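Local coordinates for esterase (Rhizomucor miehei, PDB 4WY5), which hydrolyses carboxylic esters, probably as a carboxylesterase of the alpha/beta hydrolase fold, at residues A[190-195]-A[265-270]; A[204-209]-A[259-264]; A[166-171]-A[184-189]. One frame throughout, in Å; residues are numbered along the deposited sequence.

In the fold
All three contacts are buried and belong to the alpha/beta hydrolase fold, but they differ in depth and chemistry. Contact 3, its centre about 8 Å from the centre of the chain, packs helix 162-176 on strand 185-189 through serines and an alanine met by a leucine methyl and a glutamine amide, with one bridging water. The chain then runs from that strand into the loop of contact 1, where a glutamate of helix 265-277 accepts hydrogen bonds from two backbone N-H groups. Neither contact 2 nor contact 3 has a direct hydrogen bond between its segments; contact 2, the farthest out, rests on a phenylalanine ring set against a loop backbone. Contacts 1 and 2 meet through Arg-265, and contact 2 is nested inside the loop that contact 1 closes.

Contact 1: A[190-195]-A[265-270]; sequences YPATAV and RDEGEK
Two consecutive backbone N-H groups, of Thr-193 and Ala-194, converge on one carboxylate oxygen of Glu-267. In this alpha/beta hydrolase fold the contact ties the loop that follows strand 185-189 to the first turn of helix 265-277. Thr-193 N lies 2.8 Å from Glu-267 OE2 in a nearly straight bond (164°) that uses the anti lone pair. Ala-194 N stands 2.9 Å from the same OE2 but comes from above the carboxylate, 59° out of its plane. Glu-267 reaches the loop with CG set between the backbone N and the carbonyl carbon (chi1 75°) and the chain extended beyond it. The other oxygen, OE1, is hydrogen-bonded to His-197 ND1, so both oxygens of the buried carboxylate are engaged. Ala-192 O accepts from Thr-165 OG1 of helix 162-176, which joins the loop to a second helix. A water adds a further link: it accepts from Thr-193 OG1 at 2.9 Å and donates to Glu-267 O at 3.1 Å. Around these bonds the side chains pack. Those of Thr-193 and Glu-267 run past each other in opposite directions, with OG1 of Thr-193 3.3 Å from CG of Glu-267. The methyl of Ala-194 lies against the carboxylate, its CB 3.6 Å from Glu-267 OE1.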
ATOM      1  N   TYR A 190     -11.373  -4.284   1.507  1.00 20.57           N
ATOM      2  CA  TYR A 190     -12.547  -3.602   2.104  1.00 19.43           C
ATOM      3  C   TYR A 190     -13.656  -4.540   2.673  1.00 18.50           C
ATOM      4  O   TYR A 190     -14.767  -4.581   2.146  1.00 15.33           O
ATOM      5  CB  TYR A 190     -13.181  -2.590   1.098  1.00 17.22           C
ATOM      6  CG  TYR A 190     -13.208  -2.959  -0.395  1.00 21.19           C
ATOM      7  CD1 TYR A 190     -14.094  -3.919  -0.896  1.00 20.76           C
ATOM      8  CD2 TYR A 190     -12.386  -2.296  -1.309  1.00 19.58           C
ATOM      9  CE1 TYR A 190     -14.129  -4.239  -2.260  1.00 20.43           C
ATOM     10  CE2 TYR A 190     -12.417  -2.606  -2.688  1.00 19.92           C
ATOM     11  CZ  TYR A 190     -13.287  -3.581  -3.155  1.00 22.32           C
ATOM     12  OH  TYR A 190     -13.324  -3.906  -4.516  1.00 20.75           O
ATOM     13  N   PRO A 191     -13.362  -5.260   3.781  1.00 18.92           N
ATOM     14  CA  PRO A 191     -14.358  -6.135   4.430  1.00 18.39           C
ATOM     15  C   PRO A 191     -15.449  -5.382   5.201  1.00 21.32           C
ATOM     16  O   PRO A 191     -15.292  -4.195   5.491  1.00 22.75           O
ATOM     17  CB  PRO A 191     -13.522  -6.946   5.429  1.00 16.53           C
ATOM     18  CG  PRO A 191     -12.411  -6.004   5.804  1.00 15.91           C
ATOM     19  CD  PRO A 191     -12.077  -5.267   4.512  1.00 16.83           C
ATOM     20  N   ALA A 192     -16.531  -6.088   5.527  1.00 25.39           N
ATOM     21  CA  ALA A 192     -17.586  -5.613   6.424  1.00 20.76           C
ATOM     22  C   ALA A 192     -17.457  -6.353   7.747  1.00 21.56           C
ATOM     23  O   ALA A 192     -17.277  -7.576   7.736  1.00 26.65           O
ATOM     24  CB  ALA A 192     -18.958  -5.852   5.812  1.00 16.44           C
ATOM     25  N   THR A 193     -17.520  -5.638   8.879  1.00 22.71           N
ATOM     26  CA  THR A 193     -17.276  -6.268  10.188  1.00 21.84           C
ATOM     27  C   THR A 193     -18.270  -5.960  11.341  1.00 27.82           C
ATOM     28  O   THR A 193     -18.304  -6.702  12.331  1.00 25.07           O
ATOM     29  CB  THR A 193     -15.888  -5.888  10.720  1.00 21.72           C
ATOM     30  OG1 THR A 193     -15.862  -4.489  11.051  1.00 20.75           O
ATOM     31  CG2 THR A 193     -14.800  -6.220   9.703  1.00 17.80           C
ATOM     32  N   ALA A 194     -19.056  -4.887  11.228  1.00 27.23           N
ATOM     33  CA  ALA A 194     -19.771  -4.315  12.392  1.00 28.87           C
ATOM     34  C   ALA A 194     -21.158  -4.899  12.725  1.00 30.02           C
ATOM     35  O   ALA A 194     -21.964  -5.184  11.824  1.00 29.34           O
ATOM     36  CB  ALA A 194     -19.923  -2.815  12.196  1.00 23.96           C
ATOM     37  N   VAL A 195     -21.446  -5.033  14.024  1.00 27.68           N
ATOM     38  CA  VAL A 195     -22.815  -5.297  14.479  1.00 26.55           C
ATOM     39  C   VAL A 195     -23.686  -4.097  14.149  1.00 25.11           C
ATOM     40  O   VAL A 195     -24.764  -4.233  13.586  1.00 29.41           O
ATOM     41  CB  VAL A 195     -22.913  -5.568  15.995  1.00 27.10           C
ATOM     42  CG1 VAL A 195     -24.342  -5.927  16.359  1.00 25.60           C
ATOM     43  CG2 VAL A 195     -21.999  -6.696  16.402  1.00 30.41           C
ATOM     44  N   ARG A 265     -15.221   1.925   5.927  1.00 20.87           N
ATOM     45  CA  ARG A 265     -13.796   2.235   6.078  1.00 27.37           C
ATOM     46  C   ARG A 265     -13.256   2.031   7.489  1.00 25.05           C
ATOM     47  O   ARG A 265     -12.299   1.267   7.701  1.00 22.78           O
ATOM     48  CB  ARG A 265     -13.540   3.682   5.649  1.00 25.17           C
ATOM     49  CG  ARG A 265     -12.098   4.121   5.703  1.00 25.91           C
ATOM     50  CD  ARG A 265     -11.993   5.601   5.366  1.00 22.56           C
ATOM     51  NE  ARG A 265     -12.295   6.445   6.517  1.00 21.26           N
ATOM     52  CZ  ARG A 265     -12.503   7.761   6.447  1.00 26.12           C
ATOM     53  NH1 ARG A 265     -12.458   8.381   5.275  1.00 24.25           N
ATOM     54  NH2 ARG A 265     -12.756   8.455   7.551  1.00 23.08           N
ATOM     55  N   ASP A 266     -13.908   2.685   8.448  1.00 22.44           N
ATOM     56  CA  ASP A 266     -13.393   2.776   9.802  1.00 21.08           C
ATOM     57  C   ASP A 266     -13.526   1.445  10.537  1.00 20.01           C
ATOM     58  O   ASP A 266     -12.711   1.119  11.397  1.00 19.70           O
ATOM     59  CB  ASP A 266     -14.141   3.872  10.592  1.00 25.73           C
ATOM     60  CG  ASP A 266     -13.885   5.283  10.068  1.00 24.39           C
ATOM     61  OD1 ASP A 266     -13.000   5.463   9.209  1.00 24.33           O
ATOM     62  OD2 ASP A 266     -14.574   6.225  10.529  1.00 23.68           O
ATOM     63  N   GLU A 267     -14.563   0.675  10.214  1.00 20.75           N
ATOM     64  CA  GLU A 267     -14.725  -0.617  10.867  1.00 22.42           C
ATOM     65  C   GLU A 267     -13.724  -1.605  10.292  1.00 23.39           C
ATOM     66  O   GLU A 267     -13.285  -2.537  10.981  1.00 26.35           O
ATOM     67  CB  GLU A 267     -16.162  -1.132  10.727  1.00 23.04           C
ATOM     68  CG  GLU A 267     -16.544  -1.678   9.363  1.00 22.62           C
ATOM     69  CD  GLU A 267     -18.052  -1.864   9.251  1.00 26.91           C
ATOM     70  OE1 GLU A 267     -18.764  -0.847   9.409  1.00 25.57           O
ATOM     71  OE2 GLU A 267     -18.528  -3.012   9.026  1.00 22.46           O
ATOM     72  N   GLY A 268     -13.335  -1.391   9.039  1.00 17.74           N
ATOM     73  CA  GLY A 268     -12.257  -2.165   8.477  1.00 18.63           C
ATOM     74  C   GLY A 268     -10.948  -1.855   9.188  1.00 22.76           C
ATOM     75  O   GLY A 268     -10.185  -2.767   9.517  1.00 21.16           O
ATOM     76  N   GLU A 269     -10.685  -0.574   9.446  1.00 19.51           N
ATOM     77  CA  GLU A 269      -9.416  -0.204  10.074  1.00 22.97           C
ATOM     78  C   GLU A 269      -9.417  -0.657  11.542  1.00 21.07           C
ATOM     79  O   GLU A 269      -8.373  -0.999  12.094  1.00 18.29           O
ATOM     80  CB  GLU A 269      -9.158   1.317   9.959  1.00 20.57           C
ATOM     81  CG  GLU A 269      -9.110   1.831   8.507  1.00 19.59           C
ATOM     82  CD  GLU A 269      -8.727   3.302   8.359  1.00 21.13           C
ATOM     83  OE1 GLU A 269      -8.466   3.995   9.378  1.00 21.46           O
ATOM     84  OE2 GLU A 269      -8.697   3.783   7.195  1.00 21.51           O
ATOM     85  N   LYS A 270     -10.597  -0.751  12.147  1.00 24.03           N
ATOM     86  CA  LYS A 270     -10.680  -1.206  13.537  1.00 21.02           C
ATOM     87  C   LYS A 270     -10.335  -2.687  13.636  1.00 20.34           C
ATOM     88  O   LYS A 270      -9.655  -3.098  14.561  1.00 23.34           O
ATOM     89  CB  LYS A 270     -12.065  -0.946  14.117  1.00 22.19           C
ATOM     90  CG  LYS A 270     -12.276  -1.502  15.529  1.00 27.73           C
ATOM     91  CD  LYS A 270     -11.546  -0.694  16.596  1.00 22.31           C
ATOM     92  CE  LYS A 270     -11.749  -1.325  17.981  1.00 25.88           C
ATOM     93  NZ  LYS A 270     -11.463  -0.360  19.090  1.00 32.54           N
TER
HETATM   94  O   HOH W   1     -14.139  -4.317  13.371  1.00 20.57           O

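Contact 2: A[204-209]-A[259-264]; sequences KLFGNG and AESDVL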
ATOM      1  N   LYS A 204     -21.704   7.873   8.495  1.00 28.31           N
ATOM      2  CA  LYS A 204     -22.377   9.149   8.387  1.00 26.74           C
ATOM      3  C   LYS A 204     -21.911   9.933   7.153  1.00 31.38           C
ATOM      4  O   LYS A 204     -22.742  10.434   6.391  1.00 31.71           O
ATOM      5  CB  LYS A 204     -22.144   9.944   9.678  1.00 33.19           C
ATOM      6  CG  LYS A 204     -22.661  11.370   9.681  1.00 39.31           C
ATOM      7  CD  LYS A 204     -22.322  12.064  11.019  1.00 50.20           C
ATOM      8  CE  LYS A 204     -20.904  12.663  11.022  1.00 50.47           C
ATOM      9  NZ  LYS A 204     -20.613  13.513  12.218  1.00 46.02           N
ATOM     10  N   LEU A 205     -20.594  10.036   6.948  1.00 28.44           N
ATOM     11  CA  LEU A 205     -20.051  10.833   5.837  1.00 25.01           C
ATOM     12  C   LEU A 205     -20.401  10.341   4.429  1.00 26.77           C
ATOM     13  O   LEU A 205     -20.599  11.162   3.532  1.00 24.07           O
ATOM     14  CB  LEU A 205     -18.526  10.948   5.926  1.00 23.58           C
ATOM     15  CG  LEU A 205     -17.776  11.661   7.068  1.00 35.29           C
ATOM     16  CD1 LEU A 205     -18.592  11.929   8.318  1.00 37.29           C
ATOM     17  CD2 LEU A 205     -16.465  10.955   7.405  1.00 36.17           C
ATOM     18  N   PHE A 206     -20.473   9.026   4.227  1.00 25.23           N
ATOM     19  CA  PHE A 206     -20.601   8.466   2.869  1.00 27.69           C
ATOM     20  C   PHE A 206     -21.854   7.583   2.686  1.00 28.98           C
ATOM     21  O   PHE A 206     -21.986   6.885   1.681  1.00 30.29           O
ATOM     22  CB  PHE A 206     -19.336   7.661   2.509  1.00 22.68           C
ATOM     23  CG  PHE A 206     -18.044   8.409   2.777  1.00 22.26           C
ATOM     24  CD1 PHE A 206     -17.678   9.504   1.992  1.00 24.80           C
ATOM     25  CD2 PHE A 206     -17.221   8.040   3.838  1.00 19.42           C
ATOM     26  CE1 PHE A 206     -16.501  10.217   2.243  1.00 26.38           C
ATOM     27  CE2 PHE A 206     -16.043   8.744   4.109  1.00 24.06           C
ATOM     28  CZ  PHE A 206     -15.682   9.842   3.316  1.00 23.24           C
ATOM     29  N   GLY A 207     -22.784   7.624   3.637  1.00 33.27           N
ATOM     30  CA  GLY A 207     -23.912   6.710   3.597  1.00 29.38           C
ATOM     31  C   GLY A 207     -25.248   7.268   3.129  1.00 33.28           C
ATOM     32  O   GLY A 207     -26.241   6.537   3.139  1.00 34.07           O
ATOM     33  N   ASN A 208     -25.272   8.519   2.665  1.00 31.09           N
ATOM     34  CA  ASN A 208     -26.540   9.212   2.386  1.00 41.75           C
ATOM     35  C   ASN A 208     -27.112   8.982   0.976  1.00 37.42           C
ATOM     36  O   ASN A 208     -28.133   9.564   0.607  1.00 32.83           O
ATOM     37  CB  ASN A 208     -26.352  10.726   2.716  1.00 42.20           C
ATOM     38  CG  ASN A 208     -26.262  11.670   1.475  1.00 54.10           C
ATOM     39  OD1 ASN A 208     -26.171  11.264   0.316  1.00 57.98           O
ATOM     40  ND2 ASN A 208     -26.251  12.969   1.763  1.00 55.60           N
ATOM     41  N   GLY A 209     -26.462   8.130   0.195  1.00 35.59           N
ATOM     42  CA  GLY A 209     -26.949   7.830  -1.140  1.00 34.06           C
ATOM     43  C   GLY A 209     -26.210   8.573  -2.246  1.00 32.99           C
ATOM     44  O   GLY A 209     -26.578   8.463  -3.417  1.00 34.13           O
ATOM     45  N   ALA A 259     -10.911   1.593   1.789  1.00 24.22           N
ATOM     46  CA  ALA A 259     -11.116   2.665   0.808  1.00 22.21           C
ATOM     47  C   ALA A 259     -11.486   3.993   1.488  1.00 23.63           C
ATOM     48  O   ALA A 259     -12.295   4.006   2.413  1.00 22.72           O
ATOM     49  CB  ALA A 259     -12.197   2.266  -0.201  1.00 18.88           C
ATOM     50  N   GLU A 260     -10.886   5.100   1.036  1.00 20.43           N
ATOM     51  CA  GLU A 260     -11.063   6.394   1.705  1.00 21.36           C
ATOM     52  C   GLU A 260     -12.521   6.856   1.772  1.00 21.38           C
ATOM     53  O   GLU A 260     -12.972   7.317   2.817  1.00 23.46           O
ATOM     54  CB  GLU A 260     -10.218   7.499   1.034  1.00 23.23           C
ATOM     55  CG  GLU A 260     -10.385   8.865   1.742  1.00 21.80           C
ATOM     56  CD  GLU A 260      -9.529   9.982   1.163  1.00 26.08           C
ATOM     57  OE1 GLU A 260      -9.484  10.104  -0.088  1.00 28.51           O
ATOM     58  OE2 GLU A 260      -8.919  10.753   1.954  1.00 19.61           O
ATOM     59  N   SER A 261     -13.248   6.760   0.660  1.00 20.35           N
ATOM     60  CA  SER A 261     -14.642   7.206   0.623  1.00 20.19           C
ATOM     61  C   SER A 261     -15.586   6.002   0.609  1.00 22.38           C
ATOM     62  O   SER A 261     -16.126   5.625  -0.445  1.00 19.08           O
ATOM     63  CB  SER A 261     -14.895   8.096  -0.599  1.00 22.71           C
ATOM     64  OG  SER A 261     -14.210   9.340  -0.486  1.00 19.56           O
ATOM     65  N   ASP A 262     -15.803   5.429   1.793  1.00 18.89           N
ATOM     66  CA  ASP A 262     -16.486   4.152   1.935  1.00 21.41           C
ATOM     67  C   ASP A 262     -17.035   4.031   3.356  1.00 23.27           C
ATOM     68  O   ASP A 262     -16.257   4.112   4.318  1.00 23.66           O
ATOM     69  CB  ASP A 262     -15.503   3.003   1.612  1.00 21.00           C
ATOM     70  CG  ASP A 262     -16.136   1.612   1.706  1.00 24.23           C
ATOM     71  OD1 ASP A 262     -17.313   1.499   2.123  1.00 17.56           O
ATOM     72  OD2 ASP A 262     -15.437   0.611   1.369  1.00 24.19           O
ATOM     73  N   VAL A 263     -18.348   3.785   3.489  1.00 20.69           N
ATOM     74  CA  VAL A 263     -18.987   3.661   4.818  1.00 25.50           C
ATOM     75  C   VAL A 263     -18.320   2.608   5.710  1.00 24.30           C
ATOM     76  O   VAL A 263     -18.260   2.781   6.929  1.00 19.32           O
ATOM     77  CB  VAL A 263     -20.520   3.320   4.732  1.00 23.73           C
ATOM     78  CG1 VAL A 263     -21.288   4.457   4.123  1.00 21.66           C
ATOM     79  CG2 VAL A 263     -20.766   2.047   3.934  1.00 27.34           C
ATOM     80  N   LEU A 264     -17.809   1.534   5.093  1.00 25.88           N
ATOM     81  CA  LEU A 264     -17.159   0.430   5.823  1.00 23.45           C
ATOM     82  C   LEU A 264     -15.695   0.710   6.202  1.00 25.38           C
ATOM     83  O   LEU A 264     -15.012  -0.163   6.758  1.00 26.38           O
ATOM     84  CB  LEU A 264     -17.212  -0.856   4.990  1.00 20.97           C
ATOM     85  CG  LEU A 264     -18.578  -1.403   4.540  1.00 23.72           C
ATOM     86  CD1 LEU A 264     -18.392  -2.637   3.655  1.00 17.88           C
ATOM     87  CD2 LEU A 264     -19.448  -1.739   5.752  1.00 18.29           C
TER
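Glu-260 begins the contact with its carbonyl, whose O lies 3.6 Å from Phe-206 CE2, obliquely to the ring. The loop following strand 254-259 of the alpha/beta hydrolase fold here passes Phe-206 of segment 204-209 and carries Asp-262, probably the acid of a Ser-His-Asp catalytic triad. The same Glu-260 O accepts a hydrogen bond from Arg-265 NH1. Next, Ser-261 puts its CA over the centre of the phenyl face, a CH-pi contact of 3.8 Å to the Phe-206 ring centroid, only 8° off the normal. The opposite face is covered by Leu-205 CB, so the ring is sandwiched between its own segment and the loop backbone. Ser-261 OG, beside the backbone N (chi1 -68°), comes within 3.7 Å of Phe-206 CE1. At Asp-262 the main-chain N lies over the same face as Ser-261 CA, 3.6 Å from Phe-206 CD2. Asp-262 sets its CB away from segment 204-209, and its OD2 is hydrogen-bonded to ND1 of His-292, the probable triad histidine. Val-263 then lays CG1 against the backbone, 3.5 Å from Phe-206 C and equally close to Gly-207 CA. Leu-264 closes the turn ahead of helix 265-277: its N donates a capping bond of 3.0 Å to Asp-262 OD1, which is met 60° out of the carboxylate plane.

Contact 3: A[166-171]-A[184-189]; sequences LSAAVS and KTQVLI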
ATOM      1  N   LEU A 166     -15.797 -13.204   4.258  1.00 22.16           N
ATOM      2  CA  LEU A 166     -15.677 -14.667   4.270  1.00 21.99           C
ATOM      3  C   LEU A 166     -14.226 -15.164   4.451  1.00 24.85           C
ATOM      4  O   LEU A 166     -13.996 -16.156   5.155  1.00 21.23           O
ATOM      5  CB  LEU A 166     -16.258 -15.259   2.990  1.00 16.78           C
ATOM      6  CG  LEU A 166     -17.787 -15.200   2.878  1.00 22.46           C
ATOM      7  CD1 LEU A 166     -18.245 -15.553   1.449  1.00 15.66           C
ATOM      8  CD2 LEU A 166     -18.501 -16.078   3.938  1.00 19.70           C
ATOM      9  N   SER A 167     -13.253 -14.500   3.823  1.00 22.86           N
ATOM     10  CA  SER A 167     -11.851 -14.874   4.032  1.00 21.65           C
ATOM     11  C   SER A 167     -11.483 -14.811   5.512  1.00 22.30           C
ATOM     12  O   SER A 167     -10.811 -15.703   6.047  1.00 26.59           O
ATOM     13  CB  SER A 167     -10.903 -13.968   3.248  1.00 20.14           C
ATOM     14  OG  SER A 167     -11.109 -14.081   1.855  1.00 21.15           O
ATOM     15  N   ALA A 168     -11.932 -13.756   6.177  1.00 20.11           N
ATOM     16  CA  ALA A 168     -11.586 -13.558   7.578  1.00 22.26           C
ATOM     17  C   ALA A 168     -12.279 -14.565   8.517  1.00 25.02           C
ATOM     18  O   ALA A 168     -11.651 -15.086   9.448  1.00 25.14           O
ATOM     19  CB  ALA A 168     -11.911 -12.133   7.988  1.00 19.77           C
ATOM     20  N   ALA A 169     -13.565 -14.824   8.292  1.00 20.70           N
ATOM     21  CA  ALA A 169     -14.303 -15.794   9.121  1.00 27.16           C
ATOM     22  C   ALA A 169     -13.853 -17.262   8.927  1.00 26.57           C
ATOM     23  O   ALA A 169     -13.720 -18.019   9.904  1.00 24.80           O
ATOM     24  CB  ALA A 169     -15.801 -15.672   8.865  1.00 21.87           C
ATOM     25  N   VAL A 170     -13.608 -17.678   7.689  1.00 23.77           N
ATOM     26  CA  VAL A 170     -13.180 -19.062   7.488  1.00 25.47           C
ATOM     27  C   VAL A 170     -11.766 -19.250   8.040  1.00 28.34           C
ATOM     28  O   VAL A 170     -11.359 -20.382   8.301  1.00 29.11           O
ATOM     29  CB  VAL A 170     -13.233 -19.522   5.986  1.00 25.81           C
ATOM     30  CG1 VAL A 170     -12.015 -19.057   5.213  1.00 20.66           C
ATOM     31  CG2 VAL A 170     -13.356 -21.055   5.880  1.00 22.47           C
ATOM     32  N   SER A 171     -11.011 -18.166   8.233  1.00 25.21           N
ATOM     33  CA  SER A 171      -9.714 -18.329   8.897  1.00 28.49           C
ATOM     34  C   SER A 171      -9.906 -18.677  10.383  1.00 26.35           C
ATOM     35  O   SER A 171      -9.140 -19.464  10.957  1.00 28.88           O
ATOM     36  CB  SER A 171      -8.838 -17.071   8.762  1.00 26.86           C
ATOM     37  OG  SER A 171      -8.545 -16.759   7.409  1.00 26.43           O
ATOM     38  N   LYS A 184      -1.808 -19.997   4.976  1.00 22.71           N
ATOM     39  CA  LYS A 184      -0.567 -19.251   5.260  1.00 25.53           C
ATOM     40  C   LYS A 184      -0.709 -17.709   5.234  1.00 28.45           C
ATOM     41  O   LYS A 184       0.170 -17.005   5.752  1.00 31.15           O
ATOM     42  CB  LYS A 184       0.559 -19.659   4.290  1.00 26.65           C
ATOM     43  CG  LYS A 184       0.890 -21.168   4.268  1.00 31.09           C
ATOM     44  CD  LYS A 184       1.066 -21.743   5.695  1.00 35.63           C
ATOM     45  CE  LYS A 184       1.529 -23.211   5.691  1.00 36.36           C
ATOM     46  NZ  LYS A 184       0.515 -24.177   5.146  1.00 33.19           N
ATOM     47  N   THR A 185      -1.784 -17.182   4.638  1.00 27.19           N
ATOM     48  CA  THR A 185      -2.053 -15.736   4.680  1.00 23.87           C
ATOM     49  C   THR A 185      -3.518 -15.438   4.282  1.00 24.31           C
ATOM     50  O   THR A 185      -4.150 -16.219   3.571  1.00 23.63           O
ATOM     51  CB  THR A 185      -1.051 -14.931   3.767  1.00 23.30           C
ATOM     52  OG1 THR A 185      -1.114 -13.524   4.060  1.00 21.10           O
ATOM     53  CG2 THR A 185      -1.323 -15.166   2.287  1.00 17.30           C
ATOM     54  N   GLN A 186      -4.069 -14.347   4.818  1.00 24.48           N
ATOM     55  CA  GLN A 186      -5.405 -13.868   4.463  1.00 21.27           C
ATOM     56  C   GLN A 186      -5.297 -12.459   3.836  1.00 24.01           C
ATOM     57  O   GLN A 186      -4.641 -11.574   4.400  1.00 19.86           O
ATOM     58  CB  GLN A 186      -6.326 -13.834   5.700  1.00 22.36           C
ATOM     59  CG  GLN A 186      -5.756 -13.084   6.945  1.00 22.80           C
ATOM     60  CD  GLN A 186      -6.708 -13.072   8.171  1.00 26.20           C
ATOM     61  OE1 GLN A 186      -7.924 -12.877   8.043  1.00 28.17           O
ATOM     62  NE2 GLN A 186      -6.140 -13.278   9.365  1.00 23.30           N
ATOM     63  N   VAL A 187      -5.919 -12.260   2.672  1.00 21.58           N
ATOM     64  CA  VAL A 187      -5.924 -10.959   1.987  1.00 21.72           C
ATOM     65  C   VAL A 187      -7.347 -10.388   1.993  1.00 23.46           C
ATOM     66  O   VAL A 187      -8.278 -10.990   1.432  1.00 22.99           O
ATOM     67  CB  VAL A 187      -5.395 -11.063   0.521  1.00 21.64           C
ATOM     68  CG1 VAL A 187      -5.472  -9.715  -0.184  1.00 20.20           C
ATOM     69  CG2 VAL A 187      -3.952 -11.609   0.486  1.00 15.02           C
ATOM     70  N   LEU A 188      -7.526  -9.248   2.657  1.00 22.27           N
ATOM     71  CA  LEU A 188      -8.864  -8.730   2.956  1.00 22.52           C
ATOM     72  C   LEU A 188      -9.086  -7.362   2.303  1.00 21.35           C
ATOM     73  O   LEU A 188      -8.559  -6.359   2.780  1.00 20.92           O
ATOM     74  CB  LEU A 188      -9.067  -8.623   4.484  1.00 20.04           C
ATOM     75  CG  LEU A 188      -8.559  -9.783   5.377  1.00 25.76           C
ATOM     76  CD1 LEU A 188      -8.735  -9.511   6.885  1.00 22.13           C
ATOM     77  CD2 LEU A 188      -9.175 -11.150   5.020  1.00 22.13           C
ATOM     78  N   ILE A 189      -9.871  -7.319   1.223  1.00 22.54           N
ATOM     79  CA  ILE A 189     -10.082  -6.077   0.448  1.00 20.36           C
ATOM     80  C   ILE A 189     -11.432  -5.427   0.805  1.00 21.32           C
ATOM     81  O   ILE A 189     -12.495  -5.963   0.470  1.00 20.83           O
ATOM     82  CB  ILE A 189     -10.000  -6.351  -1.092  1.00 21.23           C
ATOM     83  CG1 ILE A 189      -8.710  -7.110  -1.442  1.00 22.70           C
ATOM     84  CG2 ILE A 189     -10.036  -5.068  -1.908  1.00 19.53           C
ATOM     85  CD1 ILE A 189      -8.781  -7.835  -2.777  1.00 14.36           C
TER
HETATM   86  O   HOH W   2      -9.615 -13.443  10.588  1.00 20.41           O
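Leu-188 and Gln-186 reach from the strand to the helix face formed by Ser-167, Ala-168 and Ser-171. The CD2 methyl of Leu-188 does the apolar touching, 3.8 Å from Ser-167 CB and 4.2 Å from Ala-168 CB. Gln-186 lies alongside, its CG between the backbone N and the carbonyl carbon (chi1 51°) and the chain straight from there, which brings OE1 up to the helix surface between Ala-168 and Ser-171. Its OE1 comes 3.8 Å from Ala-168 CA, while its CB is 4.0 Å from Ser-171 OG. A water bridges the two segments, donating to Ala-168 O at 2.9 Å and to Gln-186 OE1 at 3.1 Å. The segments form part of a beta-alpha-beta crossover in which helix 162-176 joins strand 155-160 to its parallel neighbour, strand 185-189. Over the short segments 166-171 and 185-189 the axes come within 8.2 Å and run at 149°, with only small residues of the helix set against the strand. Further bonds fix the polar groups. Ser-171 turns its OG back to its own helix, donating to Ser-167 O at 2.8 Å. Ser-171 N donates to that same oxygen from the opposite face of the carbonyl plane, so one buried acceptor serves two donors. The amide of Gln-186 is anchored through its nitrogen, NE2 donating to Pro-252 O. Ser-167 OG bonds to Gly-163 O, a turn earlier, at what looks like the nucleophile elbow of this fold. On the far side of the helix, Leu-166 packs on Ile-131 and Ile-134 of helix 129-143. Val-187, with its CB turned away from the helix, touches Ala-158 of strand 155-160.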